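Long-range contacts in protein Cdhr2 (Mus musculus, PDB 5CYX), which probably mediates calcium-dependent heterophilic adhesion between adjacent epithelial microvilli through its extracellular cadherin repeats: residues Thr112-Thr117 and Asp170-Asn175; Val124-Ala129 and Asn163-Leu168; Val147-Ala152 and Asn176-Tyr181; Asp214-Asp219 and Lys251-Ile256. All coordinates share one frame; numbering follows the deposited sequence.

Contact 1: residues Thr112-Thr117 and Asp170-Asn175. With CA (calcium ion), chain E.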
# COMPACT_ATOMS: atom_id res chain seq x y z
N THR A 112 11.34 -2.52 16.90
CA THR A 112 11.51 -1.19 16.39
C THR A 112 10.67 -0.22 17.23
O THR A 112 9.76 -0.64 17.98
CB THR A 112 11.06 -1.15 14.88
OG1 THR A 112 11.43 0.08 14.30
CG2 THR A 112 9.56 -1.29 14.75
N SER A 113 10.96 1.07 17.09
CA SER A 113 10.17 2.12 17.73
C SER A 113 9.53 3.02 16.68
O SER A 113 10.18 3.38 15.69
CB SER A 113 11.04 2.98 18.62
OG SER A 113 11.58 2.18 19.61
N ILE A 114 8.30 3.45 16.94
CA ILE A 114 7.67 4.45 16.09
C ILE A 114 6.96 5.52 16.90
O ILE A 114 6.44 5.25 18.00
CB ILE A 114 6.69 3.82 15.10
CG1 ILE A 114 5.54 3.14 15.84
CG2 ILE A 114 7.43 2.86 14.18
CD1 ILE A 114 4.67 2.29 14.96
N ASN A 115 6.97 6.73 16.36
CA ASN A 115 6.26 7.84 16.93
C ASN A 115 4.78 7.59 16.82
O ASN A 115 4.32 7.12 15.76
CB ASN A 115 6.54 9.14 16.15
CG ASN A 115 7.89 9.74 16.45
OD1 ASN A 115 8.36 10.56 15.70
ND2 ASN A 115 8.51 9.32 17.48
N GLU A 116 4.02 7.99 17.83
CA GLU A 116 2.56 7.76 17.78
C GLU A 116 1.91 8.61 16.67
O GLU A 116 0.86 8.20 16.20
CB GLU A 116 1.88 8.00 19.11
CG GLU A 116 1.64 9.44 19.52
CD GLU A 116 1.10 9.63 20.94
OE1 GLU A 116 0.30 8.80 21.51
OE2 GLU A 116 1.45 10.71 21.49
N THR A 117 2.51 9.75 16.27
CA THR A 117 1.95 10.57 15.13
C THR A 117 2.29 10.03 13.74
O THR A 117 1.92 10.64 12.77
CB THR A 117 2.39 12.05 15.14
OG1 THR A 117 3.80 12.12 15.20
CG2 THR A 117 1.80 12.80 16.32
N ASP A 170 -4.13 2.47 10.74
CA ASP A 170 -4.97 3.30 11.58
C ASP A 170 -4.02 4.05 12.52
O ASP A 170 -2.83 3.79 12.48
CB ASP A 170 -5.88 2.36 12.39
CG ASP A 170 -7.14 3.02 12.94
OD1 ASP A 170 -7.28 4.25 12.97
OD2 ASP A 170 -8.01 2.27 13.42
N THR A 171 -4.54 4.98 13.32
CA THR A 171 -3.73 5.95 14.04
C THR A 171 -3.33 5.34 15.37
O THR A 171 -4.09 4.54 15.96
CB THR A 171 -4.54 7.20 14.41
OG1 THR A 171 -5.74 6.74 15.03
CG2 THR A 171 -4.94 8.04 13.18
N LEU A 172 -2.16 5.70 15.83
CA LEU A 172 -1.65 5.15 17.09
C LEU A 172 -2.04 6.03 18.25
O LEU A 172 -2.30 7.19 18.07
CB LEU A 172 -0.10 5.10 17.02
CG LEU A 172 0.53 4.29 15.89
CD1 LEU A 172 2.01 4.54 15.63
CD2 LEU A 172 0.33 2.83 16.16
N SER A 173 -1.97 5.51 19.49
CA SER A 173 -2.00 6.36 20.70
C SER A 173 -1.33 5.67 21.87
O SER A 173 -1.87 4.68 22.38
CB SER A 173 -3.44 6.74 21.11
OG SER A 173 -3.39 7.57 22.29
N TYR A 174 -0.17 6.19 22.29
CA TYR A 174 0.52 5.69 23.46
C TYR A 174 -0.40 5.61 24.69
O TYR A 174 -0.39 4.64 25.38
CB TYR A 174 1.78 6.55 23.76
CG TYR A 174 2.53 6.18 25.05
CD1 TYR A 174 2.06 6.57 26.29
CD2 TYR A 174 3.72 5.46 25.01
CE1 TYR A 174 2.77 6.22 27.47
CE2 TYR A 174 4.41 5.09 26.18
CZ TYR A 174 3.93 5.49 27.40
OH TYR A 174 4.63 5.16 28.57
N ASN A 175 -1.15 6.66 24.95
CA ASN A 175 -2.01 6.79 26.12
C ASN A 175 -3.43 6.22 26.01
O ASN A 175 -4.00 5.81 26.99
CB ASN A 175 -2.13 8.28 26.45
CG ASN A 175 -0.79 8.87 26.84
OD1 ASN A 175 -0.07 9.50 26.02
ND2 ASN A 175 -0.42 8.58 28.04
CA CA E . 0.79 11.90 23.32
O HOH W 1 -0.76 7.38 14.05
O HOH W 2 -0.85 10.18 23.41

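Contact 2: residues Val124-Ala129 and Asn163-Leu168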
# COMPACT_ATOMS: atom_id res chain seq x y z
N VAL A 124 6.07 0.77 8.75
CA VAL A 124 6.50 0.61 10.13
C VAL A 124 7.78 -0.18 10.24
O VAL A 124 8.59 0.13 11.04
CB VAL A 124 5.42 -0.12 10.98
CG1 VAL A 124 5.97 -0.54 12.37
CG2 VAL A 124 4.25 0.79 11.14
N PHE A 125 7.88 -1.25 9.47
CA PHE A 125 9.00 -2.16 9.52
C PHE A 125 8.88 -3.09 8.34
O PHE A 125 7.73 -3.42 7.90
CB PHE A 125 8.96 -3.04 10.80
CG PHE A 125 10.30 -3.67 11.14
CD1 PHE A 125 11.38 -2.87 11.50
CD2 PHE A 125 10.49 -5.06 11.05
CE1 PHE A 125 12.63 -3.44 11.78
CE2 PHE A 125 11.73 -5.63 11.36
CZ PHE A 125 12.81 -4.81 11.69
N SER A 126 10.01 -3.59 7.88
CA SER A 126 10.06 -4.50 6.75
C SER A 126 10.80 -5.78 7.11
O SER A 126 11.82 -5.74 7.77
CB SER A 126 10.69 -3.79 5.55
OG SER A 126 9.80 -2.76 5.11
N VAL A 127 10.22 -6.92 6.76
CA VAL A 127 10.92 -8.20 6.86
C VAL A 127 11.16 -8.80 5.46
O VAL A 127 10.50 -8.44 4.48
CB VAL A 127 10.16 -9.17 7.78
CG1 VAL A 127 10.18 -8.66 9.22
CG2 VAL A 127 8.70 -9.37 7.31
N LEU A 128 12.12 -9.71 5.38
CA LEU A 128 12.42 -10.39 4.12
C LEU A 128 12.58 -11.88 4.36
O LEU A 128 13.41 -12.30 5.17
CB LEU A 128 13.72 -9.84 3.52
CG LEU A 128 14.06 -10.35 2.12
CD1 LEU A 128 12.96 -9.97 1.10
CD2 LEU A 128 15.43 -9.83 1.70
N ALA A 129 11.79 -12.68 3.65
CA ALA A 129 12.04 -14.12 3.66
C ALA A 129 12.42 -14.54 2.27
O ALA A 129 11.97 -13.95 1.31
CB ALA A 129 10.86 -14.90 4.19
N ASN A 163 5.79 -7.35 -0.56
CA ASN A 163 7.28 -7.18 -0.39
C ASN A 163 7.76 -7.31 1.08
O ASN A 163 8.95 -7.12 1.36
CB ASN A 163 7.73 -5.81 -0.90
CG ASN A 163 7.14 -4.66 -0.09
OD1 ASN A 163 6.29 -4.84 0.77
ND2 ASN A 163 7.60 -3.47 -0.36
N GLY A 164 6.85 -7.57 2.02
CA GLY A 164 7.28 -7.77 3.44
C GLY A 164 7.28 -6.52 4.31
O GLY A 164 7.67 -6.57 5.49
N SER A 165 6.86 -5.38 3.73
CA SER A 165 6.63 -4.15 4.50
C SER A 165 5.29 -4.15 5.24
O SER A 165 4.23 -4.33 4.62
CB SER A 165 6.69 -2.92 3.62
OG SER A 165 8.04 -2.66 3.32
N ILE A 166 5.37 -3.87 6.54
CA ILE A 166 4.25 -3.71 7.44
C ILE A 166 3.91 -2.22 7.38
O ILE A 166 4.79 -1.36 7.61
CB ILE A 166 4.65 -4.12 8.90
CG1 ILE A 166 5.07 -5.59 8.90
CG2 ILE A 166 3.54 -3.88 9.92
CD1 ILE A 166 5.63 -6.04 10.25
N VAL A 167 2.67 -1.94 7.01
CA VAL A 167 2.17 -0.58 6.86
C VAL A 167 1.18 -0.27 7.95
O VAL A 167 0.26 -1.07 8.20
CB VAL A 167 1.48 -0.39 5.49
CG1 VAL A 167 0.84 0.97 5.45
CG2 VAL A 167 2.53 -0.51 4.39
N LEU A 168 1.28 0.94 8.49
CA LEU A 168 0.31 1.45 9.41
C LEU A 168 -1.00 1.78 8.72
O LEU A 168 -0.99 2.58 7.74
CB LEU A 168 0.83 2.68 10.04
CG LEU A 168 -0.02 3.21 11.17
CD1 LEU A 168 0.07 2.34 12.44
CD2 LEU A 168 0.36 4.65 11.44
O HOH W 3 11.30 -6.54 2.93

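Contact 3: residues Val147-Ala152 and Asn176-Tyr181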
# COMPACT_ATOMS: atom_id res chain seq x y z
N VAL A 147 -1.85 -10.20 16.48
CA VAL A 147 -1.42 -8.96 17.10
C VAL A 147 -1.74 -9.04 18.61
O VAL A 147 -2.81 -9.47 18.98
CB VAL A 147 -2.09 -7.77 16.41
CG1 VAL A 147 -1.67 -6.42 16.97
CG2 VAL A 147 -1.75 -7.80 14.93
N ILE A 148 -0.78 -8.70 19.46
CA ILE A 148 -0.95 -8.68 20.92
C ILE A 148 -0.61 -7.26 21.39
O ILE A 148 0.43 -6.75 21.00
CB ILE A 148 0.02 -9.67 21.60
CG1 ILE A 148 -0.37 -11.10 21.20
CG2 ILE A 148 -0.01 -9.53 23.14
CD1 ILE A 148 0.50 -12.18 21.83
N PRO A 149 -1.44 -6.60 22.19
CA PRO A 149 -2.78 -7.05 22.61
C PRO A 149 -3.78 -7.17 21.45
O PRO A 149 -3.70 -6.36 20.50
CB PRO A 149 -3.24 -5.94 23.56
CG PRO A 149 -2.52 -4.73 23.05
CD PRO A 149 -1.17 -5.22 22.62
N SER A 150 -4.68 -8.16 21.55
CA SER A 150 -5.77 -8.42 20.57
C SER A 150 -7.07 -7.70 20.90
O SER A 150 -7.77 -8.09 21.84
CB SER A 150 -6.13 -9.91 20.48
OG SER A 150 -5.03 -10.73 20.22
N THR A 151 -7.37 -6.66 20.14
CA THR A 151 -8.66 -5.95 20.19
C THR A 151 -9.09 -5.73 18.73
O THR A 151 -8.25 -5.81 17.80
CB THR A 151 -8.52 -4.59 20.91
OG1 THR A 151 -7.53 -3.77 20.25
CG2 THR A 151 -8.09 -4.78 22.37
N ALA A 152 -10.38 -5.47 18.50
CA ALA A 152 -10.87 -5.09 17.16
C ALA A 152 -9.94 -4.03 16.52
O ALA A 152 -9.56 -4.10 15.33
CB ALA A 152 -12.30 -4.57 17.24
N ASN A 176 -4.01 6.22 24.82
CA ASN A 176 -5.37 5.72 24.66
C ASN A 176 -5.55 4.39 23.95
O ASN A 176 -6.67 3.86 23.95
CB ASN A 176 -6.20 6.80 23.98
CG ASN A 176 -6.18 8.09 24.77
OD1 ASN A 176 -5.78 9.16 24.27
ND2 ASN A 176 -6.57 7.99 26.04
N LYS A 177 -4.49 3.85 23.34
CA LYS A 177 -4.55 2.54 22.70
C LYS A 177 -3.58 1.60 23.37
O LYS A 177 -4.00 0.71 24.13
CB LYS A 177 -4.32 2.66 21.17
CG LYS A 177 -5.51 3.29 20.45
CD LYS A 177 -5.23 3.56 18.97
CE LYS A 177 -6.53 3.91 18.22
NZ LYS A 177 -6.39 3.82 16.73
N SER A 178 -2.29 1.78 23.12
CA SER A 178 -1.28 0.92 23.67
C SER A 178 0.09 1.52 23.39
O SER A 178 0.33 2.06 22.31
CB SER A 178 -1.35 -0.48 23.05
OG SER A 178 -0.35 -1.33 23.59
N ALA A 179 0.99 1.38 24.36
CA ALA A 179 2.39 1.74 24.21
C ALA A 179 3.20 0.68 23.45
O ALA A 179 4.34 0.93 23.07
CB ALA A 179 2.98 1.95 25.60
N PHE A 180 2.63 -0.51 23.26
CA PHE A 180 3.37 -1.64 22.71
C PHE A 180 2.46 -2.58 21.92
O PHE A 180 1.28 -2.75 22.23
CB PHE A 180 4.09 -2.41 23.84
CG PHE A 180 4.99 -3.55 23.37
CD1 PHE A 180 6.30 -3.32 22.98
CD2 PHE A 180 4.53 -4.87 23.38
CE1 PHE A 180 7.12 -4.36 22.58
CE2 PHE A 180 5.34 -5.91 22.97
CZ PHE A 180 6.63 -5.66 22.57
N TYR A 181 3.04 -3.19 20.89
CA TYR A 181 2.41 -4.26 20.15
C TYR A 181 3.47 -5.30 19.81
O TYR A 181 4.63 -4.97 19.62
CB TYR A 181 1.74 -3.79 18.86
CG TYR A 181 0.69 -2.70 19.04
CD1 TYR A 181 1.05 -1.37 19.03
CD2 TYR A 181 -0.68 -3.02 19.21
CE1 TYR A 181 0.14 -0.39 19.25
CE2 TYR A 181 -1.62 -2.04 19.41
CZ TYR A 181 -1.22 -0.74 19.42
OH TYR A 181 -2.11 0.26 19.62

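Contact 4: residues Asp214-Asp219 and Lys251-Ile256. With CA (calcium ion), chain E; CA (calcium ion), chain F.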
# COMPACT_ATOMS: atom_id res chain seq x y z
N ASP A 214 5.55 8.20 22.96
CA ASP A 214 4.57 9.19 23.34
C ASP A 214 5.08 10.56 22.88
O ASP A 214 6.25 10.94 23.14
CB ASP A 214 4.31 9.17 24.84
CG ASP A 214 3.03 9.87 25.24
OD1 ASP A 214 2.23 10.39 24.34
OD2 ASP A 214 2.80 9.89 26.46
N GLU A 215 4.20 11.29 22.18
CA GLU A 215 4.52 12.64 21.72
C GLU A 215 3.59 13.65 22.38
O GLU A 215 2.52 13.29 22.80
CB GLU A 215 4.41 12.73 20.21
CG GLU A 215 5.48 11.94 19.47
CD GLU A 215 5.30 12.11 17.95
OE1 GLU A 215 4.44 11.44 17.32
OE2 GLU A 215 5.99 12.96 17.39
N PRO A 216 4.04 14.90 22.54
CA PRO A 216 3.26 15.83 23.34
C PRO A 216 2.08 16.41 22.55
O PRO A 216 2.24 17.39 21.84
CB PRO A 216 4.27 16.89 23.74
CG PRO A 216 5.31 16.87 22.66
CD PRO A 216 5.37 15.44 22.19
N ASP A 217 0.92 15.76 22.66
CA ASP A 217 -0.28 16.23 21.98
C ASP A 217 -1.56 16.08 22.79
O ASP A 217 -2.63 16.11 22.22
CB ASP A 217 -0.45 15.45 20.67
CG ASP A 217 -0.65 13.95 20.88
OD1 ASP A 217 -0.50 13.38 22.00
OD2 ASP A 217 -0.97 13.32 19.86
N LEU A 218 -1.44 15.94 24.11
CA LEU A 218 -2.57 15.94 24.98
C LEU A 218 -2.33 17.02 26.01
O LEU A 218 -1.20 17.17 26.56
CB LEU A 218 -2.72 14.57 25.64
CG LEU A 218 -3.06 13.41 24.70
CD1 LEU A 218 -2.97 12.10 25.45
CD2 LEU A 218 -4.48 13.59 24.15
N ASP A 219 -3.38 17.79 26.27
CA ASP A 219 -3.29 18.89 27.22
C ASP A 219 -3.20 18.36 28.67
O ASP A 219 -3.56 17.21 28.92
CB ASP A 219 -4.49 19.85 27.06
CG ASP A 219 -4.39 20.75 25.80
OD1 ASP A 219 -3.29 20.87 25.20
OD2 ASP A 219 -5.42 21.33 25.42
N LYS A 251 1.47 10.53 29.43
CA LYS A 251 2.07 9.79 30.55
C LYS A 251 3.45 9.22 30.21
O LYS A 251 4.16 8.84 31.09
CB LYS A 251 1.17 8.67 31.08
CG LYS A 251 -0.25 9.10 31.46
CD LYS A 251 -0.28 10.07 32.62
CE LYS A 251 -1.71 10.46 32.93
NZ LYS A 251 -1.78 11.68 33.78
N GLY A 252 3.80 9.15 28.94
CA GLY A 252 5.14 8.82 28.52
C GLY A 252 6.11 9.99 28.57
O GLY A 252 7.28 9.82 28.31
N ILE A 253 5.59 11.17 28.88
CA ILE A 253 6.31 12.40 28.90
C ILE A 253 6.32 13.00 30.29
O ILE A 253 7.38 13.28 30.79
CB ILE A 253 5.79 13.40 27.80
CG1 ILE A 253 6.12 12.85 26.41
CG2 ILE A 253 6.48 14.77 27.90
CD1 ILE A 253 5.31 13.46 25.25
N ASN A 254 5.16 13.19 30.91
CA ASN A 254 5.03 13.90 32.21
C ASN A 254 5.91 15.16 32.28
O ASN A 254 6.81 15.27 33.11
CB ASN A 254 5.33 13.02 33.44
CG ASN A 254 4.97 11.58 33.25
OD1 ASN A 254 3.78 11.21 33.22
ND2 ASN A 254 6.00 10.73 33.17
N ASP A 255 5.60 16.08 31.37
CA ASP A 255 6.21 17.40 31.23
C ASP A 255 5.84 18.17 32.49
O ASP A 255 4.75 18.01 33.01
CB ASP A 255 5.60 18.12 30.00
CG ASP A 255 6.42 19.33 29.52
OD1 ASP A 255 7.45 19.68 30.12
OD2 ASP A 255 6.01 19.95 28.52
N ILE A 256 6.74 19.03 32.96
CA ILE A 256 6.45 19.91 34.08
C ILE A 256 5.32 20.91 33.74
O ILE A 256 5.20 21.35 32.59
CB ILE A 256 7.72 20.72 34.48
CG1 ILE A 256 8.84 19.76 34.95
CG2 ILE A 256 7.39 21.68 35.62
CD1 ILE A 256 10.16 20.45 35.26
CA CA E . 0.79 11.90 23.32
CA CA F . 1.06 17.19 27.07
O HOH W 2 -0.85 10.18 23.41
O HOH W 4 1.18 18.50 24.89
O HOH W 5 3.48 16.57 26.98

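Contact 1: residues Thr112-Thr117 and Asp170-Asn175
Glu116 OE1 accepts a hydrogen bond from the backbone N of Tyr174 at 2.8 Å. The donor comes from the anti side of the carboxylate, 25° out of its plane. Water 2 donates to the same OE1 at 2.6 Å. The other oxygen, Glu116 OE2, binds calcium ion E at 2.3 Å. Water 2 also binds that ion and so links OE1 to the metal, while OE2 binds it directly. The torsions fit this role: CG sits between the backbone N and the carbonyl carbon (chi1 77°), and the chain is extended beyond it. The calcium probably draws charge from the carboxylate. Beside the carboxylate, Leu172 makes the apolar part. Leu172 CB packs 3.3 Å from Glu116 O. Leu172 CD1 meets Ile114 CD1 at 3.5 Å, with the two side chains crossing at about a right angle. Water 1 donates to Glu116 O and accepts from Leu172 N. Further out, backbone bonds to Ile213 hold Ile114 and Glu116 beside strand 206-213. Asp214, Glu215, Asp217 and Asp250 complete the ligands from the protein. Such a glutamate, at the end of the first strand of a repeat, is typical of cadherin calcium linkers. By sequence, Ser173 and Asn175 match the calcium ligands Asp67 and Glu69 of the preceding repeat, which is consistent with fewer calcium ions here.

Contact 2: residues Val124-Ala129 and Asn163-Leu168
Strands 124-126 and 165-168 run antiparallel at 168°, with their axes 4.6 Å apart at closest approach. Phe125 and Ile166 form a hydrogen-bonded pair, and Ser126 and Ser165 a non-hydrogen-bonded one. Val124 N donates to Ile166 O at 2.7 Å. Ile166 N donates to Phe125 O at 2.8 Å. Past the regular pairing, Val127 N reaches Gly164 O at 2.9 Å from above the carbonyl plane. Gly164 CA comes against Val127 O at 3.4 Å in a CA-H...O contact. A CB here would clash with Val127 O and with the preceding carbonyl O, so the position calls for glycine. Asn163 leads into this bend with an Asx turn, its OD1 taking the N-H of Ser165 at 3.1 Å. Water 3 donates to both Val127 O and Asn163 O and bridges the two segments there. On one face the hydroxyls of Ser126 and Ser165 share a short hydrogen bond, OG to OG 2.5 Å. Either could be the donor. Both OG atoms lie beside their own backbone N, which sets them facing each other. The opposite face carries Phe125 and Ile166. Ile166 rests on Leu183 and Leu185 of strand 180-189, across the sandwich core. At the far end Val124 CG2 packs against Leu168 CB at 4.1 Å, the two side chains crossing obliquely. The chemistry is therefore divided: apolar side chains, Ile166 and Val127, reach strand 180-189, the two serine hydroxyls satisfy each other, and water 3 bridges two carbonyls beyond the strand ends.

Contact 3: residues Val147-Ala152 and Asn176-Tyr181
Val147 CG1 touches Tyr181 CD2 at 4.2 Å, and the two side chains meet at a slant. The contact belongs to the beta sandwich of the second cadherin repeat, where strands 140-148 and 180-189 are antiparallel neighbours in one sheet. Next along the chain, Ile148 takes the backbone part. Its O lies 3.3 Å from Tyr181 CA in a CA-H...O contact, while backbone bonding between Ile148 and Gln182 joins the strands just beyond. Pro149 then ends the strand after a cis peptide bond. Its CD comes 3.5 Å from Phe180 O and 4.1 Å from Tyr181 CD2. The proline and the tyrosine cross at about a right angle. Ser150 turns back on its own segment, its OG donating to Val147 O at 2.8 Å. On the partner side, Tyr181 CG lies beside the backbone N (chi1 -56°), which brings the ring to Val147 CG1 and Pro149 CD. The ring also makes an edge-to-face stack with Phe158. One face of it is approached by Ser178 OG, 4.3 Å above the plane and offset toward the rim. That hydroxyl donates to Phe180 O at 2.6 Å, tilted 16° from the carbonyl plane.

Contact 4: residues Asp214-Asp219 and Lys251-Ile256
Asp214 OD2 accepts the backbone N-H of Gly252 at 2.8 Å through its anti lone pair, with an N-H...O angle of 145°. The other oxygen, Asp214 OD1, binds calcium ion E at 2.3 Å. One carboxylate thus joins the metal to the 251-256 loop. Its CG, anti to the backbone N (chi1 -163°), lies between ion E and Gly252 N. Glu215 O also binds ion E, at 2.3 Å, as does Asp217 OD1 at 2.4 Å. Water 2, Glu116 and Asp250 complete that site. Leu218 O binds calcium ion F at 2.3 Å, together with waters 4 and 5 and residues Asp248, Asp250 and Glu304. Asp250 serves both ions, OD1 on E and OD2 on F. The apolar part is carried by Ile253. Its CD1 packs 3.3 Å from Pro216 N and 3.6 Å from Pro216 CD, and the two side chains cross at about a right angle. By sequence, Asp214-Leu218 matches the calcium-binding linker Asp97-Asn101 of the preceding repeat, and Pro216 takes the place of Asn99. The protein ligands of ion F include no counterpart of Asn99 or Ala137, and its two waters may take their places. The 214-219 linker joins strand 206-213 to strand 220-222, and the 251-256 loop lies between strands 240-248 and 257-264 of the third repeat.

Overall arrangement
Contacts 1, 2 and 3 lie in the second cadherin repeat, and contact 4 joins it to the third. Contacts 1 and 4 share calcium ion E and water 2, with centres about 13 Å apart. Glu116 OE2 and Glu215 N approach to 2.9 Å between them. Contact 3 is about 11 Å from contact 1, centre to centre, and its 176-181 segment continues directly from 170-175: Ser173 O and Ser178 N lie 3.0 Å apart. Contact 2 sits deeper in the repeat. It touches contact 1 through Thr112 CB and Phe125 CD1 at 3.8 Å. Its centre is about 29 Å from that of contact 4, and its Leu168 side chain is about 14 Å from a calcium ion.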